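Local coordinates for acyl-CoA thioesterase II TesB2 (Mycobacterium marinum, PDB 3U0A), which probably hydrolyses fatty acyl-CoA thioesters to the free fatty acid and coenzyme A, as a double-hotdog enzyme of the C/M/P thioester hydrolase family, at residues 123-129 / 172-176; 120-124 / 258-264; 200-205 / 239-243; 194-198 / 222-226. All blocks are in the same frame, centred on the assembly; numbering follows the deposited sequence.

Contact 1: 123-129 / 172-176; sequences MPAAPPP and QQVWF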
# COMPACT_ATOMS: atom_id res chain seq x y z
N MET A 123 10.59 15.35 10.01
CA MET A 123 10.55 14.43 11.10
C MET A 123 9.68 15.00 12.23
O MET A 123 9.89 16.12 12.64
CB MET A 123 11.96 14.19 11.63
CG MET A 123 12.02 12.92 12.45
SD MET A 123 13.63 12.74 13.17
CE MET A 123 13.48 11.27 14.20
N PRO A 124 8.73 14.21 12.75
CA PRO A 124 7.94 14.65 13.89
C PRO A 124 8.80 14.82 15.13
O PRO A 124 9.87 14.19 15.26
CB PRO A 124 6.93 13.53 14.10
CG PRO A 124 7.64 12.34 13.62
CD PRO A 124 8.44 12.80 12.43
N ALA A 125 8.35 15.71 16.01
CA ALA A 125 8.95 15.88 17.30
C ALA A 125 8.81 14.57 18.06
O ALA A 125 7.69 14.12 18.34
CB ALA A 125 8.28 17.02 18.07
N ALA A 126 9.94 13.94 18.31
CA ALA A 126 10.00 12.79 19.20
C ALA A 126 11.13 13.09 20.19
O ALA A 126 11.97 13.99 19.95
CB ALA A 126 10.25 11.50 18.44
N PRO A 127 11.11 12.41 21.33
CA PRO A 127 12.21 12.60 22.24
C PRO A 127 13.34 11.69 21.78
O PRO A 127 13.06 10.70 21.10
CB PRO A 127 11.65 12.17 23.59
CG PRO A 127 10.51 11.28 23.27
CD PRO A 127 9.96 11.74 21.96
N PRO A 128 14.60 12.03 22.12
CA PRO A 128 15.65 11.13 21.69
C PRO A 128 15.50 9.74 22.33
O PRO A 128 14.85 9.60 23.36
CB PRO A 128 16.93 11.83 22.18
CG PRO A 128 16.58 13.26 22.19
CD PRO A 128 15.12 13.34 22.52
N PRO A 129 16.08 8.71 21.70
CA PRO A 129 15.96 7.37 22.28
C PRO A 129 16.72 7.21 23.60
O PRO A 129 16.32 6.44 24.46
CB PRO A 129 16.59 6.47 21.21
CG PRO A 129 17.52 7.37 20.45
CD PRO A 129 16.88 8.73 20.46
N GLN A 172 1.37 5.73 17.55
CA GLN A 172 2.42 5.15 18.34
C GLN A 172 3.77 5.44 17.72
O GLN A 172 3.91 5.42 16.51
CB GLN A 172 2.18 3.66 18.49
CG GLN A 172 3.39 2.93 19.00
CD GLN A 172 3.05 1.55 19.51
OE1 GLN A 172 2.90 1.40 20.71
NE2 GLN A 172 2.91 0.55 18.62
N GLN A 173 4.75 5.75 18.57
CA GLN A 173 6.12 5.98 18.12
C GLN A 173 7.09 5.03 18.80
O GLN A 173 7.10 4.92 20.03
CB GLN A 173 6.51 7.44 18.34
CG GLN A 173 5.96 8.31 17.23
CD GLN A 173 5.92 9.78 17.57
OE1 GLN A 173 6.21 10.17 18.71
NE2 GLN A 173 5.58 10.61 16.59
N VAL A 174 7.90 4.35 17.98
CA VAL A 174 8.91 3.42 18.45
C VAL A 174 10.27 3.67 17.81
O VAL A 174 10.38 3.81 16.59
CB VAL A 174 8.52 1.96 18.14
CG1 VAL A 174 9.42 1.02 18.92
CG2 VAL A 174 7.07 1.71 18.52
N TRP A 175 11.32 3.72 18.62
CA TRP A 175 12.69 3.74 18.11
C TRP A 175 13.25 2.36 18.11
O TRP A 175 13.11 1.63 19.07
CB TRP A 175 13.58 4.57 18.98
CG TRP A 175 13.40 6.05 18.91
CD1 TRP A 175 12.64 6.84 19.74
CD2 TRP A 175 14.04 6.97 17.98
NE1 TRP A 175 12.75 8.15 19.39
CE2 TRP A 175 13.57 8.29 18.34
CE3 TRP A 175 14.93 6.83 16.94
CZ2 TRP A 175 13.98 9.42 17.66
CZ3 TRP A 175 15.32 7.96 16.23
CH2 TRP A 175 14.86 9.23 16.59
N PHE A 176 13.93 2.00 17.05
CA PHE A 176 14.54 0.68 16.97
C PHE A 176 15.89 0.73 16.30
O PHE A 176 16.17 1.62 15.50
CB PHE A 176 13.61 -0.37 16.29
CG PHE A 176 13.27 -0.09 14.83
CD1 PHE A 176 13.87 -0.80 13.79
CD2 PHE A 176 12.28 0.85 14.48
CE1 PHE A 176 13.52 -0.57 12.45
CE2 PHE A 176 11.95 1.10 13.13
CZ PHE A 176 12.57 0.38 12.12

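Contact 2: 120-124 / 258-264; sequences QDAMP and FTQGGEL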
# COMPACT_ATOMS: atom_id res chain seq x y z
N GLN A 120 10.40 16.09 1.22
CA GLN A 120 9.97 15.13 2.25
C GLN A 120 9.30 15.82 3.42
O GLN A 120 9.55 17.00 3.66
CB GLN A 120 11.13 14.26 2.74
CG GLN A 120 12.07 14.95 3.72
CD GLN A 120 13.33 14.14 4.00
OE1 GLN A 120 13.40 13.41 5.01
NE2 GLN A 120 14.35 14.29 3.13
N ASP A 121 8.46 15.11 4.15
CA ASP A 121 7.82 15.65 5.34
C ASP A 121 8.90 15.76 6.42
O ASP A 121 9.87 15.00 6.44
CB ASP A 121 6.66 14.75 5.85
CG ASP A 121 5.43 14.81 4.96
OD1 ASP A 121 5.36 15.66 4.06
OD2 ASP A 121 4.51 13.98 5.15
N ALA A 122 8.72 16.69 7.33
CA ALA A 122 9.66 16.88 8.42
C ALA A 122 9.49 15.73 9.41
O ALA A 122 8.38 15.20 9.62
CB ALA A 122 9.43 18.23 9.10
N MET A 123 10.59 15.35 10.01
CA MET A 123 10.55 14.43 11.10
C MET A 123 9.68 15.00 12.23
O MET A 123 9.89 16.12 12.64
CB MET A 123 11.96 14.19 11.63
CG MET A 123 12.02 12.92 12.45
SD MET A 123 13.63 12.74 13.17
CE MET A 123 13.48 11.27 14.20
N PRO A 124 8.73 14.21 12.75
CA PRO A 124 7.94 14.65 13.89
C PRO A 124 8.80 14.82 15.13
O PRO A 124 9.87 14.19 15.26
CB PRO A 124 6.93 13.53 14.10
CG PRO A 124 7.64 12.34 13.62
CD PRO A 124 8.44 12.80 12.43
N PHE A 258 12.08 7.23 9.89
CA PHE A 258 13.10 8.24 9.74
C PHE A 258 14.40 7.79 10.40
O PHE A 258 14.38 7.01 11.36
CB PHE A 258 12.70 9.52 10.40
CG PHE A 258 11.48 10.12 9.86
CD1 PHE A 258 11.55 11.15 8.97
CD2 PHE A 258 10.25 9.71 10.31
CE1 PHE A 258 10.41 11.76 8.49
CE2 PHE A 258 9.10 10.31 9.85
CZ PHE A 258 9.17 11.33 8.93
N THR A 259 15.51 8.28 9.88
CA THR A 259 16.79 8.17 10.57
C THR A 259 16.79 9.21 11.69
O THR A 259 15.90 10.09 11.72
CB THR A 259 17.99 8.45 9.64
OG1 THR A 259 18.02 9.84 9.31
CG2 THR A 259 17.88 7.63 8.35
N GLN A 260 17.79 9.14 12.56
CA GLN A 260 17.87 10.09 13.63
C GLN A 260 18.18 11.52 13.11
O GLN A 260 17.72 12.50 13.68
CB GLN A 260 18.91 9.65 14.63
CG GLN A 260 18.53 10.02 16.05
CD GLN A 260 19.57 9.55 17.06
OE1 GLN A 260 20.61 9.00 16.68
NE2 GLN A 260 19.29 9.78 18.34
N GLY A 261 18.92 11.63 12.02
CA GLY A 261 19.14 12.93 11.39
C GLY A 261 17.94 13.46 10.61
O GLY A 261 18.02 14.52 9.97
N GLY A 262 16.83 12.72 10.62
CA GLY A 262 15.55 13.26 10.15
C GLY A 262 15.22 12.94 8.71
O GLY A 262 14.29 13.49 8.18
N GLU A 263 15.97 12.04 8.09
CA GLU A 263 15.69 11.62 6.74
C GLU A 263 14.56 10.60 6.72
O GLU A 263 14.64 9.59 7.41
CB GLU A 263 16.91 10.97 6.10
CG GLU A 263 18.13 11.86 5.94
CD GLU A 263 18.01 12.90 4.81
OE1 GLU A 263 17.71 12.51 3.64
OE2 GLU A 263 18.25 14.12 5.08
N LEU A 264 13.54 10.87 5.91
CA LEU A 264 12.45 9.93 5.69
C LEU A 264 12.93 8.88 4.69
O LEU A 264 13.29 9.22 3.57
CB LEU A 264 11.20 10.68 5.15
CG LEU A 264 10.04 9.85 4.63
CD1 LEU A 264 9.47 8.94 5.70
CD2 LEU A 264 8.98 10.81 4.15

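Contact 3: 200-205 / 239-243; sequences TLLGSA and YDQSS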
# COMPACT_ATOMS: atom_id res chain seq x y z
N THR A 200 6.01 -5.10 14.27
CA THR A 200 5.64 -3.98 15.17
C THR A 200 4.53 -3.06 14.75
O THR A 200 3.92 -2.49 15.60
CB THR A 200 6.84 -3.08 15.46
OG1 THR A 200 7.24 -2.42 14.26
CG2 THR A 200 7.97 -3.91 16.01
N LEU A 201 4.27 -2.87 13.47
CA LEU A 201 3.25 -1.87 13.07
C LEU A 201 1.84 -2.17 13.51
O LEU A 201 1.20 -1.29 14.01
CB LEU A 201 3.24 -1.62 11.57
CG LEU A 201 2.35 -0.49 11.06
CD1 LEU A 201 2.70 0.86 11.67
CD2 LEU A 201 2.51 -0.43 9.55
N LEU A 202 1.35 -3.38 13.36
CA LEU A 202 -0.05 -3.68 13.61
C LEU A 202 -0.45 -3.48 15.08
O LEU A 202 -1.64 -3.31 15.40
CB LEU A 202 -0.44 -5.08 13.11
CG LEU A 202 -0.82 -5.16 11.62
CD1 LEU A 202 -1.02 -6.62 11.14
CD2 LEU A 202 -2.07 -4.32 11.34
N GLY A 203 0.55 -3.50 15.96
CA GLY A 203 0.39 -3.11 17.38
C GLY A 203 -0.26 -1.73 17.55
O GLY A 203 -1.00 -1.50 18.49
N SER A 204 -0.00 -0.82 16.62
CA SER A 204 -0.54 0.55 16.71
C SER A 204 -2.09 0.60 16.66
O SER A 204 -2.70 1.57 17.15
CB SER A 204 0.06 1.46 15.63
OG SER A 204 -0.39 1.11 14.33
N ALA A 205 -2.69 -0.43 16.06
CA ALA A 205 -4.13 -0.59 16.05
C ALA A 205 -4.69 -0.81 17.47
O ALA A 205 -5.84 -0.44 17.71
CB ALA A 205 -4.56 -1.72 15.12
N TYR A 239 10.18 4.98 14.08
CA TYR A 239 9.00 4.55 13.44
C TYR A 239 7.84 5.37 13.93
O TYR A 239 7.37 5.19 15.04
CB TYR A 239 8.71 3.11 13.75
CG TYR A 239 8.00 2.42 12.63
CD1 TYR A 239 7.41 3.12 11.56
CD2 TYR A 239 7.89 1.04 12.64
CE1 TYR A 239 6.76 2.44 10.52
CE2 TYR A 239 7.25 0.36 11.61
CZ TYR A 239 6.70 1.02 10.55
OH TYR A 239 6.12 0.24 9.57
N ASP A 240 7.35 6.24 13.07
CA ASP A 240 6.18 7.02 13.40
C ASP A 240 4.94 6.35 12.80
O ASP A 240 4.79 6.29 11.58
CB ASP A 240 6.38 8.45 12.90
CG ASP A 240 5.28 9.35 13.28
OD1 ASP A 240 4.70 9.18 14.35
OD2 ASP A 240 5.00 10.23 12.48
N GLN A 241 4.08 5.83 13.69
CA GLN A 241 2.98 4.93 13.33
C GLN A 241 1.63 5.50 13.69
O GLN A 241 1.53 6.40 14.54
CB GLN A 241 3.08 3.57 14.04
CG GLN A 241 4.44 2.92 14.03
CD GLN A 241 4.48 1.65 14.86
OE1 GLN A 241 3.86 1.57 15.92
NE2 GLN A 241 5.22 0.65 14.40
N SER A 242 0.61 4.96 13.04
CA SER A 242 -0.77 5.29 13.36
C SER A 242 -1.73 4.24 12.83
O SER A 242 -1.42 3.50 11.91
CB SER A 242 -1.15 6.67 12.80
OG SER A 242 -1.97 6.60 11.64
N SER A 243 -2.90 4.18 13.43
CA SER A 243 -3.97 3.33 12.97
C SER A 243 -5.14 4.24 12.67
O SER A 243 -5.89 4.59 13.55
CB SER A 243 -4.35 2.31 14.03
OG SER A 243 -5.35 1.43 13.54

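Contact 4: 194-198 / 222-226; sequences AYMSD and DHAMW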
# COMPACT_ATOMS: atom_id res chain seq x y z
N ALA A 194 11.95 -4.14 6.96
CA ALA A 194 10.68 -4.72 6.55
C ALA A 194 10.26 -5.78 7.58
O ALA A 194 9.07 -5.90 7.92
CB ALA A 194 10.78 -5.31 5.14
N TYR A 195 11.25 -6.50 8.10
CA TYR A 195 11.03 -7.49 9.14
C TYR A 195 10.50 -6.86 10.43
O TYR A 195 9.47 -7.30 10.99
CB TYR A 195 12.34 -8.25 9.43
CG TYR A 195 12.21 -9.32 10.49
CD1 TYR A 195 11.58 -10.50 10.22
CD2 TYR A 195 12.71 -9.13 11.78
CE1 TYR A 195 11.45 -11.48 11.17
CE2 TYR A 195 12.59 -10.12 12.75
CZ TYR A 195 11.95 -11.29 12.43
OH TYR A 195 11.78 -12.29 13.35
N MET A 196 11.20 -5.84 10.92
CA MET A 196 10.76 -5.19 12.17
C MET A 196 9.40 -4.54 12.05
O MET A 196 8.63 -4.56 13.01
CB MET A 196 11.77 -4.19 12.68
CG MET A 196 12.99 -4.85 13.29
SD MET A 196 12.66 -5.50 14.94
CE MET A 196 12.45 -3.99 15.89
N SER A 197 9.08 -3.98 10.87
CA SER A 197 7.73 -3.43 10.63
C SER A 197 6.68 -4.55 10.67
O SER A 197 5.68 -4.46 11.35
CB SER A 197 7.65 -2.66 9.30
OG SER A 197 6.30 -2.38 8.93
N ASP A 198 6.95 -5.63 9.97
CA ASP A 198 6.05 -6.77 10.08
C ASP A 198 5.83 -7.27 11.53
O ASP A 198 4.80 -7.88 11.79
CB ASP A 198 6.50 -7.91 9.15
CG ASP A 198 6.13 -7.66 7.69
OD1 ASP A 198 5.26 -6.79 7.45
OD2 ASP A 198 6.71 -8.31 6.79
N ASP A 222 -1.97 -8.16 5.03
CA ASP A 222 -1.13 -7.68 3.97
C ASP A 222 0.02 -6.81 4.46
O ASP A 222 0.25 -6.71 5.66
CB ASP A 222 -1.98 -6.97 2.90
CG ASP A 222 -2.40 -5.55 3.27
OD1 ASP A 222 -1.82 -4.91 4.17
OD2 ASP A 222 -3.31 -5.07 2.59
N HIS A 223 0.79 -6.30 3.52
CA HIS A 223 1.63 -5.16 3.73
C HIS A 223 2.00 -4.57 2.38
O HIS A 223 1.99 -5.25 1.34
CB HIS A 223 2.87 -5.44 4.63
CG HIS A 223 3.93 -6.36 4.03
ND1 HIS A 223 4.88 -6.90 4.77
CD2 HIS A 223 4.15 -6.80 2.73
CE1 HIS A 223 5.69 -7.65 3.97
NE2 HIS A 223 5.23 -7.59 2.74
N ALA A 224 2.29 -3.27 2.41
CA ALA A 224 2.71 -2.48 1.25
C ALA A 224 3.79 -1.58 1.77
O ALA A 224 3.61 -0.96 2.81
CB ALA A 224 1.54 -1.64 0.71
N MET A 225 4.92 -1.52 1.05
CA MET A 225 6.09 -0.73 1.50
C MET A 225 6.75 0.03 0.36
O MET A 225 6.68 -0.38 -0.80
CB MET A 225 7.13 -1.62 2.16
CG MET A 225 6.61 -2.39 3.36
SD MET A 225 7.85 -3.46 4.09
CE MET A 225 6.82 -4.31 5.30
N TRP A 226 7.38 1.16 0.71
CA TRP A 226 8.05 2.00 -0.27
C TRP A 226 9.35 2.41 0.30
O TRP A 226 9.39 3.00 1.35
CB TRP A 226 7.19 3.21 -0.63
CG TRP A 226 5.87 2.84 -1.30
CD1 TRP A 226 5.60 2.74 -2.65
CD2 TRP A 226 4.61 2.54 -0.66
NE1 TRP A 226 4.30 2.39 -2.88
CE2 TRP A 226 3.66 2.24 -1.73
CE3 TRP A 226 4.17 2.48 0.65
CZ2 TRP A 226 2.35 1.91 -1.47
CZ3 TRP A 226 2.84 2.14 0.90
CH2 TRP A 226 1.95 1.87 -0.15

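Contact 1: 123-129 / 172-176
Pro129 lies flat over one face of the Trp175 indole, and this is the dense part of the contact. Its CD stands 4.0 Å from the centroid of the six-membered ring of Trp175, only 14° off the ring normal, which qualifies as a CH-pi contact; CB of the same proline covers the pyrrole side, 4.0 Å from Trp175 CG. The indole has further neighbours in 123-129. Met123, its chain extended from a CG anti to the backbone N (chi1 -162°), brings CE to 3.4 Å from Trp175 CH2, meeting the ring obliquely. At the pyrrole nitrogen, Trp175 NE1 donates to Pro127 O at 3.1 Å, but the N-H...O angle of 131° makes this a weak bond. Trp175 and Gln173 belong to strand 171-178 of the second hotdog domain, and the proline-rich loop 123-129, without regular structure, is draped along the side of that strand from which both side chains project. Packing thins toward Gln173. Pro124 CG comes no closer than 4.0 Å to Gln173 NE2, the two side chains running alongside and pointing opposite ways, and that amide nitrogen is instead hydrogen-bonded to Asp240 on the adjacent strand. Ala126 CB stays 4.3 Å from Gln173 OE1. On the solvent side, Ala125 and Pro128 are exposed and turn their side chains away from the strand.

Contact 2: 120-124 / 258-264
A type I beta turn, Thr259 to Gly262, links strands 250-259 and 264-275 in a hairpin, and 120-124 crosses beside it, with Gln120 reaching Leu264 and Met123 packing on Phe258 and Gly262. Gln120 OE1 accepts the backbone N-H of Leu264 at 2.7 Å; the bond is nearly straight at hydrogen (165°), with the donor tilted 32° from the plane of the amide carbonyl. A chi1 of 78° sets Gln120 CG between the backbone N and the carbonyl carbon, and the extended chain beyond carries the amide across to the hairpin. The Phe258 ring is covered on opposite faces: Leu264 CD1 lies 4.0 Å above the plane on one, and Met123 CA on the other, in a CH-pi contact. Asp121 O sits in plane at the ring edge, 3.9 Å from Phe258 CE1. Pro124 CD approaches obliquely, 3.6 Å from Phe258 CE2. Met123 SD runs on past the ring as an oblique Met-aromatic contact and reaches Gly262 CA at 3.6 Å. Gly262 has a positive phi, and its N-H returns to Thr259 O, closing the turn. Asp121 OD1 binds the backbone N of Ala169 of the second subunit, while Gln120 pairs with a strand of that subunit. The arrangement is that of a beta hairpin between antiparallel strands of a hotdog domain, its end flanked by the loop that follows strand 119-120.

Contact 3: 200-205 / 239-243
The phenol ring of Tyr239 has Gln241 CG on one face, 3.8 Å above the plane and offset toward the rim, while Thr200 OG1 lies at its edge, 3.8 Å from Tyr239 CE2. Leu201 comes in obliquely: its CD1 is 4.2 Å from Tyr239 CZ, and its CD2 meets the hydroxyl oxygen. Leu201 CD1 also rests against the aliphatic part of Gln241, 3.6 Å from Gln241 CG. With CG anti to the carbonyl carbon (chi1 -47°) and an extended chain, Gln241 brings its amide against the backbone of 200-205, where NE2 is 3.5 Å from Leu201 CA; its OE1 is held by Gln172. No hydrogen bond joins the two segments, and the polar groups are served by others: Tyr239 OH by Ser197, Thr200 OG1 by Met196 O. Within 200-205, Leu201 O accepts both the N-H and the hydroxyl of Ser204, the latter at 2.9 Å from Ser204 OG. Farther on, Ser243 OG fits against Ala205 CA at 3.4 Å and bonds to Leu252 O and to His119 of the second subunit. The end of helix 186-200 and the 3-10 segment 202-205 after it pack on strand 237-247, between its neighbours 171-178 and 250-259; Leu201 also reaches Val268 and Gln270 on strand 264-275, within the concave side of the second hotdog.

Contact 4: 194-198 / 222-226
Ala194 opens the contact, its CB 3.6 Å from Met225 SD. One turn on, Ser197 OG lies 4.1 Å from Met225 CE, its polar partner being Tyr239. Met225 is extended beyond CG, and its terminal methyl, CE, comes to rest 3.6 Å from Asp198 OD1, beside the Asp198-His223 pair that ends the segment. There His223 ND1 donates to Asp198 OD1 at 2.7 Å. The bond is nearly straight, 172° at hydrogen, and uses the syn lone pair of OD1, on the side of the other oxygen; the acceptor lies in the imidazole plane. Carboxylate and ring planes are 11° apart, so the two groups are almost coplanar. His223 CG sits between its backbone N and carbonyl carbon, which turns the ring from the strand toward the helix, and Phe66 meets that ring edge-to-face. The straight, in-plane bond to Asp198 fixes the rotation of the imidazole. Between the short segments the axes of helix and strand approach to 10.7 Å, a separation bridged by side chains from both elements, with 141° between their N-to-C directions. Around them, strands 58-66 and 264-275 flank 222-226 on its two sides, and helix 34-51 touches both Asp198 and His223 through Ala42.

Overall arrangement
Contacts 3 and 4 are buried, and contact 4 lies almost at the centre of the chain; contacts 1 and 2 are partly exposed and sit about 18 Å from it, centre to centre. The outer pair share Met123 and Pro124, so one loop rests on strand 171-178 and on the 258-264 hairpin, through ring packing with few hydrogen bonds. The inner pair both involve helix 186-200 or its continuation, against strand 237-247 in contact 3 and strand 217-227 in contact 4, and are joined by Tyr239 OH and Ser197 OG, 2.7 Å apart. Contact 3 meets without a direct hydrogen bond, whereas contact 4 centres on a His-carboxylate hydrogen bond. Contacts 1 and 3 use neighbouring strands, linked by Val174 and Tyr239.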